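Local coordinates for AvrRxo1-ORF1 (Xanthomonas oryzae pv. oryzicola, PDB 4Z8T), which is a type III effector with a polynucleotide kinase domain related to zeta toxins, and probably transfers phosphate from a nucleotide bound at a P-loop, at residues L284-I294 with L314-A325. Sequence-based numbering, arbitrary orientation.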
ATOM      1  N   LEU A 284      -0.857  12.485   2.721  1.00 33.78           N
ATOM      2  CA  LEU A 284      -0.006  12.557   3.903  1.00 30.25           C
ATOM      3  C   LEU A 284       0.257  14.004   4.307  1.00 26.63           C
ATOM      4  O   LEU A 284       0.598  14.287   5.455  1.00 24.52           O
ATOM      5  CB  LEU A 284       1.318  11.831   3.655  1.00 29.07           C
ATOM      6  CG  LEU A 284       2.190  11.575   4.885  1.00 25.76           C
ATOM      7  CD1 LEU A 284       1.504  10.608   5.839  1.00 30.44           C
ATOM      8  CD2 LEU A 284       3.557  11.049   4.475  1.00 28.55           C
ATOM      9  N   ALA A 285       0.095  14.917   3.354  1.00 27.06           N
ATOM     10  CA  ALA A 285       0.313  16.337   3.607  1.00 25.80           C
ATOM     11  C   ALA A 285      -0.618  16.863   4.696  1.00 26.33           C
ATOM     12  O   ALA A 285      -0.247  17.758   5.466  1.00 23.86           O
ATOM     13  CB  ALA A 285       0.137  17.133   2.337  1.00 28.99           C
ATOM     14  N   ASP A 286      -1.821  16.298   4.761  1.00 27.80           N
ATOM     15  CA  ASP A 286      -2.842  16.780   5.697  1.00 29.18           C
ATOM     16  C   ASP A 286      -2.863  16.039   7.036  1.00 27.73           C
ATOM     17  O   ASP A 286      -3.577  16.438   7.961  1.00 30.68           O
ATOM     18  CB  ASP A 286      -4.231  16.730   5.045  1.00 29.59           C
ATOM     19  CG  ASP A 286      -4.348  17.648   3.841  1.00 35.17           C
ATOM     20  OD1 ASP A 286      -3.746  18.741   3.856  1.00 38.06           O
ATOM     21  OD2 ASP A 286      -5.046  17.274   2.873  1.00 42.72           O
ATOM     22  N   LYS A 287      -2.089  14.962   7.143  1.00 26.56           N
ATOM     23  CA  LYS A 287      -1.989  14.202   8.388  1.00 25.15           C
ATOM     24  C   LYS A 287      -1.480  15.080   9.538  1.00 26.36           C
ATOM     25  O   LYS A 287      -0.458  15.764   9.410  1.00 23.78           O
ATOM     26  CB  LYS A 287      -1.062  12.998   8.196  1.00 26.34           C
ATOM     27  CG  LYS A 287      -0.870  12.154   9.431  1.00 31.60           C
ATOM     28  CD  LYS A 287      -2.192  11.568   9.894  1.00 36.48           C
ATOM     29  CE  LYS A 287      -2.043  10.783  11.191  1.00 40.31           C
ATOM     30  NZ  LYS A 287      -1.702  11.655  12.351  1.00 38.28           N
ATOM     31  N   VAL A 288      -2.192  15.065  10.662  1.00 25.73           N
ATOM     32  CA  VAL A 288      -1.823  15.910  11.790  1.00 27.55           C
ATOM     33  C   VAL A 288      -0.831  15.237  12.727  1.00 25.43           C
ATOM     34  O   VAL A 288      -1.006  14.081  13.120  1.00 28.41           O
ATOM     35  CB  VAL A 288      -3.076  16.362  12.580  1.00 26.57           C
ATOM     36  CG1 VAL A 288      -2.676  17.005  13.906  1.00 30.05           C
ATOM     37  CG2 VAL A 288      -3.883  17.332  11.746  1.00 27.95           C
ATOM     38  N   ILE A 289       0.221  15.967  13.083  1.00 24.41           N
ATOM     39  CA  ILE A 289       1.171  15.482  14.068  1.00 22.90           C
ATOM     40  C   ILE A 289       0.523  15.526  15.449  1.00 28.65           C
ATOM     41  O   ILE A 289       0.455  16.595  16.073  1.00 31.89           O
ATOM     42  CB  ILE A 289       2.441  16.334  14.062  1.00 25.98           C
ATOM     43  CG1 ILE A 289       3.101  16.276  12.684  1.00 25.93           C
ATOM     44  CG2 ILE A 289       3.418  15.871  15.133  1.00 27.28           C
ATOM     45  CD1 ILE A 289       4.231  17.299  12.519  1.00 22.90           C
ATOM     46  N   ASP A 290       0.039  14.375  15.908  1.00 28.11           N
ATOM     47  CA  ASP A 290      -0.583  14.273  17.235  1.00 30.49           C
ATOM     48  C   ASP A 290       0.202  13.338  18.149  1.00 30.13           C
ATOM     49  O   ASP A 290       1.227  12.791  17.743  1.00 27.85           O
ATOM     50  CB  ASP A 290      -2.060  13.844  17.143  1.00 32.73           C
ATOM     51  CG  ASP A 290      -2.262  12.504  16.428  1.00 36.53           C
ATOM     52  OD1 ASP A 290      -1.287  11.769  16.178  1.00 33.31           O
ATOM     53  OD2 ASP A 290      -3.430  12.164  16.125  1.00 36.73           O
ATOM     54  N   LYS A 291      -0.265  13.169  19.387  1.00 29.95           N
ATOM     55  CA  LYS A 291       0.419  12.289  20.333  1.00 29.26           C
ATOM     56  C   LYS A 291       0.596  10.893  19.746  1.00 30.66           C
ATOM     57  O   LYS A 291       1.650  10.272  19.893  1.00 27.11           O
ATOM     58  CB  LYS A 291      -0.354  12.194  21.655  1.00 29.47           C
ATOM     59  CG  LYS A 291       0.317  11.305  22.701  1.00 34.39           C
ATOM     60  CD  LYS A 291      -0.656  10.912  23.808  1.00 37.47           C
ATOM     61  CE  LYS A 291       0.042  10.164  24.945  1.00 37.27           C
ATOM     62  NZ  LYS A 291       0.660   8.881  24.524  1.00 39.99           N
ATOM     63  N   GLU A 292      -0.440  10.408  19.071  1.00 29.88           N
ATOM     64  CA  GLU A 292      -0.407   9.066  18.508  1.00 32.28           C
ATOM     65  C   GLU A 292       0.701   8.927  17.473  1.00 31.09           C
ATOM     66  O   GLU A 292       1.490   7.984  17.531  1.00 32.31           O
ATOM     67  CB  GLU A 292      -1.762   8.708  17.898  1.00 37.55           C
ATOM     68  CG  GLU A 292      -1.768   7.428  17.068  1.00 40.75           C
ATOM     69  CD  GLU A 292      -0.964   6.301  17.693  1.00 41.15           C
ATOM     70  OE1 GLU A 292      -1.088   6.057  18.919  1.00 44.20           O
ATOM     71  OE2 GLU A 292      -0.195   5.658  16.945  1.00 41.48           O
ATOM     72  N   LEU A 293       0.757   9.874  16.542  1.00 30.43           N
ATOM     73  CA  LEU A 293       1.778   9.863  15.490  1.00 27.58           C
ATOM     74  C   LEU A 293       3.179   9.872  16.097  1.00 26.67           C
ATOM     75  O   LEU A 293       4.043   9.095  15.684  1.00 26.82           O
ATOM     76  CB  LEU A 293       1.583  11.048  14.532  1.00 28.93           C
ATOM     77  CG  LEU A 293       2.536  11.206  13.334  1.00 29.66           C
ATOM     78  CD1 LEU A 293       1.818  11.839  12.149  1.00 31.33           C
ATOM     79  CD2 LEU A 293       3.763  12.044  13.676  1.00 30.17           C
ATOM     80  N   ILE A 294       3.408  10.746  17.074  1.00 26.64           N
ATOM     81  CA  ILE A 294       4.715  10.806  17.720  1.00 22.26           C
ATOM     82  C   ILE A 294       5.028   9.477  18.407  1.00 26.29           C
ATOM     83  O   ILE A 294       6.118   8.941  18.249  1.00 28.17           O
ATOM     84  CB  ILE A 294       4.813  11.991  18.703  1.00 24.66           C
ATOM     85  CG1 ILE A 294       4.584  13.306  17.942  1.00 24.41           C
ATOM     86  CG2 ILE A 294       6.158  12.006  19.379  1.00 27.40           C
ATOM     87  CD1 ILE A 294       4.466  14.535  18.835  1.00 28.14           C
ATOM     88  N   LEU A 314       9.198  16.830  16.566  1.00 21.94           N
ATOM     89  CA  LEU A 314       7.776  16.667  16.286  1.00 21.92           C
ATOM     90  C   LEU A 314       6.919  17.474  17.251  1.00 24.36           C
ATOM     91  O   LEU A 314       5.936  18.080  16.843  1.00 26.13           O
ATOM     92  CB  LEU A 314       7.377  15.194  16.350  1.00 22.38           C
ATOM     93  CG  LEU A 314       7.923  14.302  15.232  1.00 22.88           C
ATOM     94  CD1 LEU A 314       7.674  12.828  15.510  1.00 24.98           C
ATOM     95  CD2 LEU A 314       7.269  14.699  13.925  1.00 27.37           C
ATOM     96  N   GLU A 315       7.293  17.479  18.527  1.00 24.91           N
ATOM     97  CA  GLU A 315       6.485  18.167  19.539  1.00 30.23           C
ATOM     98  C   GLU A 315       6.388  19.664  19.258  1.00 30.51           C
ATOM     99  O   GLU A 315       5.360  20.290  19.545  1.00 29.92           O
ATOM    100  CB  GLU A 315       7.029  17.913  20.953  1.00 27.19           C
ATOM    101  CG  GLU A 315       6.923  16.467  21.441  1.00 31.38           C
ATOM    102  CD  GLU A 315       5.520  16.075  21.888  1.00 37.72           C
ATOM    103  OE1 GLU A 315       4.609  16.932  21.840  1.00 39.85           O
ATOM    104  OE2 GLU A 315       5.330  14.906  22.297  1.00 40.84           O
ATOM    105  N   LYS A 316       7.441  20.223  18.664  1.00 27.59           N
ATOM    106  CA  LYS A 316       7.461  21.636  18.299  1.00 27.30           C
ATOM    107  C   LYS A 316       6.335  21.988  17.331  1.00 32.30           C
ATOM    108  O   LYS A 316       5.871  23.129  17.293  1.00 32.65           O
ATOM    109  CB  LYS A 316       8.833  22.023  17.730  1.00 33.12           C
ATOM    110  CG  LYS A 316       9.954  21.863  18.751  1.00 36.09           C
ATOM    111  CD  LYS A 316      11.344  22.252  18.242  1.00 36.51           C
ATOM    112  CE  LYS A 316      12.394  22.021  19.343  1.00 40.12           C
ATOM    113  NZ  LYS A 316      13.810  22.206  18.881  1.00 40.81           N
ATOM    114  N   TYR A 317       5.880  20.989  16.571  1.00 26.32           N
ATOM    115  CA  TYR A 317       4.829  21.184  15.587  1.00 26.84           C
ATOM    116  C   TYR A 317       3.591  20.341  15.885  1.00 29.06           C
ATOM    117  O   TYR A 317       2.802  20.038  14.993  1.00 27.07           O
ATOM    118  CB  TYR A 317       5.382  20.913  14.177  1.00 27.45           C
ATOM    119  CG  TYR A 317       6.510  21.860  13.841  1.00 25.77           C
ATOM    120  CD1 TYR A 317       6.240  23.155  13.419  1.00 29.22           C
ATOM    121  CD2 TYR A 317       7.837  21.481  13.994  1.00 25.12           C
ATOM    122  CE1 TYR A 317       7.256  24.036  13.131  1.00 28.83           C
ATOM    123  CE2 TYR A 317       8.866  22.364  13.706  1.00 27.72           C
ATOM    124  CZ  TYR A 317       8.563  23.638  13.273  1.00 26.83           C
ATOM    125  OH  TYR A 317       9.573  24.528  12.994  1.00 29.28           O
ATOM    126  N   SER A 318       3.407  19.991  17.154  1.00 27.11           N
ATOM    127  CA  SER A 318       2.236  19.224  17.568  1.00 28.30           C
ATOM    128  C   SER A 318       0.954  19.972  17.177  1.00 29.63           C
ATOM    129  O   SER A 318       0.866  21.190  17.354  1.00 30.27           O
ATOM    130  CB  SER A 318       2.274  18.983  19.079  1.00 32.64           C
ATOM    131  OG  SER A 318       1.503  17.848  19.433  1.00 41.84           O
ATOM    132  N   GLY A 319      -0.016  19.253  16.620  1.00 27.58           N
ATOM    133  CA  GLY A 319      -1.265  19.858  16.187  1.00 29.50           C
ATOM    134  C   GLY A 319      -1.295  20.376  14.758  1.00 28.93           C
ATOM    135  O   GLY A 319      -2.358  20.735  14.239  1.00 31.84           O
ATOM    136  N   LYS A 320      -0.127  20.439  14.123  1.00 25.79           N
ATOM    137  CA  LYS A 320      -0.034  20.887  12.741  1.00 25.89           C
ATOM    138  C   LYS A 320       0.038  19.694  11.784  1.00 23.02           C
ATOM    139  O   LYS A 320       0.490  18.608  12.168  1.00 24.86           O
ATOM    140  CB  LYS A 320       1.192  21.791  12.562  1.00 25.42           C
ATOM    141  CG  LYS A 320       1.128  23.096  13.365  1.00 31.42           C
ATOM    142  CD  LYS A 320       2.253  24.058  12.971  1.00 35.80           C
ATOM    143  CE  LYS A 320       2.052  25.454  13.577  1.00 41.47           C
ATOM    144  NZ  LYS A 320       2.036  25.426  15.071  1.00 45.06           N
ATOM    145  N   SER A 321      -0.417  19.896  10.551  1.00 23.97           N
ATOM    146  CA  SER A 321      -0.291  18.865   9.517  1.00 22.97           C
ATOM    147  C   SER A 321       1.170  18.770   9.115  1.00 22.80           C
ATOM    148  O   SER A 321       1.932  19.705   9.359  1.00 21.96           O
ATOM    149  CB  SER A 321      -1.120  19.211   8.285  1.00 24.35           C
ATOM    150  OG  SER A 321      -0.630  20.371   7.625  1.00 23.15           O
ATOM    151  N   TRP A 322       1.566  17.668   8.483  1.00 21.51           N
ATOM    152  CA  TRP A 322       2.933  17.585   7.962  1.00 20.69           C
ATOM    153  C   TRP A 322       3.245  18.784   7.065  1.00 19.59           C
ATOM    154  O   TRP A 322       4.329  19.348   7.127  1.00 20.85           O
ATOM    155  CB  TRP A 322       3.135  16.309   7.141  1.00 20.37           C
ATOM    156  CG  TRP A 322       3.372  15.042   7.897  1.00 20.11           C
ATOM    157  CD1 TRP A 322       2.617  13.899   7.838  1.00 22.31           C
ATOM    158  CD2 TRP A 322       4.460  14.752   8.783  1.00 18.81           C
ATOM    159  NE1 TRP A 322       3.164  12.930   8.632  1.00 23.98           N
ATOM    160  CE2 TRP A 322       4.294  13.423   9.228  1.00 21.28           C
ATOM    161  CE3 TRP A 322       5.561  15.480   9.236  1.00 20.08           C
ATOM    162  CZ2 TRP A 322       5.178  12.819  10.117  1.00 23.91           C
ATOM    163  CZ3 TRP A 322       6.438  14.880  10.115  1.00 20.63           C
ATOM    164  CH2 TRP A 322       6.246  13.562  10.545  1.00 20.79           C
ATOM    165  N   SER A 323       2.297  19.169   6.215  1.00 21.76           N
ATOM    166  CA  SER A 323       2.518  20.273   5.291  1.00 19.54           C
ATOM    167  C   SER A 323       2.734  21.586   6.037  1.00 22.35           C
ATOM    168  O   SER A 323       3.684  22.310   5.770  1.00 21.40           O
ATOM    169  CB  SER A 323       1.340  20.405   4.328  1.00 25.82           C
ATOM    170  OG  SER A 323       1.570  21.460   3.418  1.00 33.12           O
ATOM    171  N   ALA A 324       1.859  21.874   6.991  1.00 21.38           N
ATOM    172  CA  ALA A 324       1.996  23.089   7.795  1.00 24.15           C
ATOM    173  C   ALA A 324       3.287  23.105   8.623  1.00 23.94           C
ATOM    174  O   ALA A 324       3.952  24.148   8.754  1.00 23.49           O
ATOM    175  CB  ALA A 324       0.784  23.256   8.689  1.00 25.29           C
ATOM    176  N   ALA A 325       3.635  21.948   9.177  1.00 20.38           N
ATOM    177  CA  ALA A 325       4.841  21.803   9.989  1.00 19.14           C
ATOM    178  C   ALA A 325       6.102  22.072   9.166  1.00 21.91           C
ATOM    179  O   ALA A 325       6.948  22.868   9.558  1.00 21.24           O
ATOM    180  CB  ALA A 325       4.895  20.408  10.588  1.00 19.96           C
TER
HETATM  181  O   HOH W   1      -2.612  21.152   6.025  1.00 39.02           O
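Ile289 and Trp322 meet where the extended chain before helix 291-298 pairs, through a single beta bridge between Val288 and Ser321, with the turn joining helices 304-315 and 322-331. Four backbone bonds fix the pairing; Ile289 N donates to Lys320 O (2.8 Å, 170° at the hydrogen), and Ile289 O accepts from Gly319 N. With its CG1 branch anti to the carbonyl carbon (chi1 -60°), Ile289 lays CG1 over one face of the indole, displaced from the ring centre toward its periphery, and carries CD1 on to Ala325 CB at 3.7 Å. The indole edge takes Leu284 O in its plane, 3.1 Å from Trp322 CD1. Leu293 approaches obliquely, its CD2 3.9 Å from Trp322 CZ2, while Leu193 and Leu197 of helix 189-198 also pack against Trp322. Farther along, the side chains of Ile294 and Leu314 run antiparallel alongside one another, Ile294 CG1 lying 3.7 Å from Leu314 CB. Each segment leads into a helix through a side-chain N-cap: Asp290 OD1 accepts from Leu293 N, and Ser321 OG accepts from Ala324 N at 3.0 Å and also meets a water 2.7 Å away.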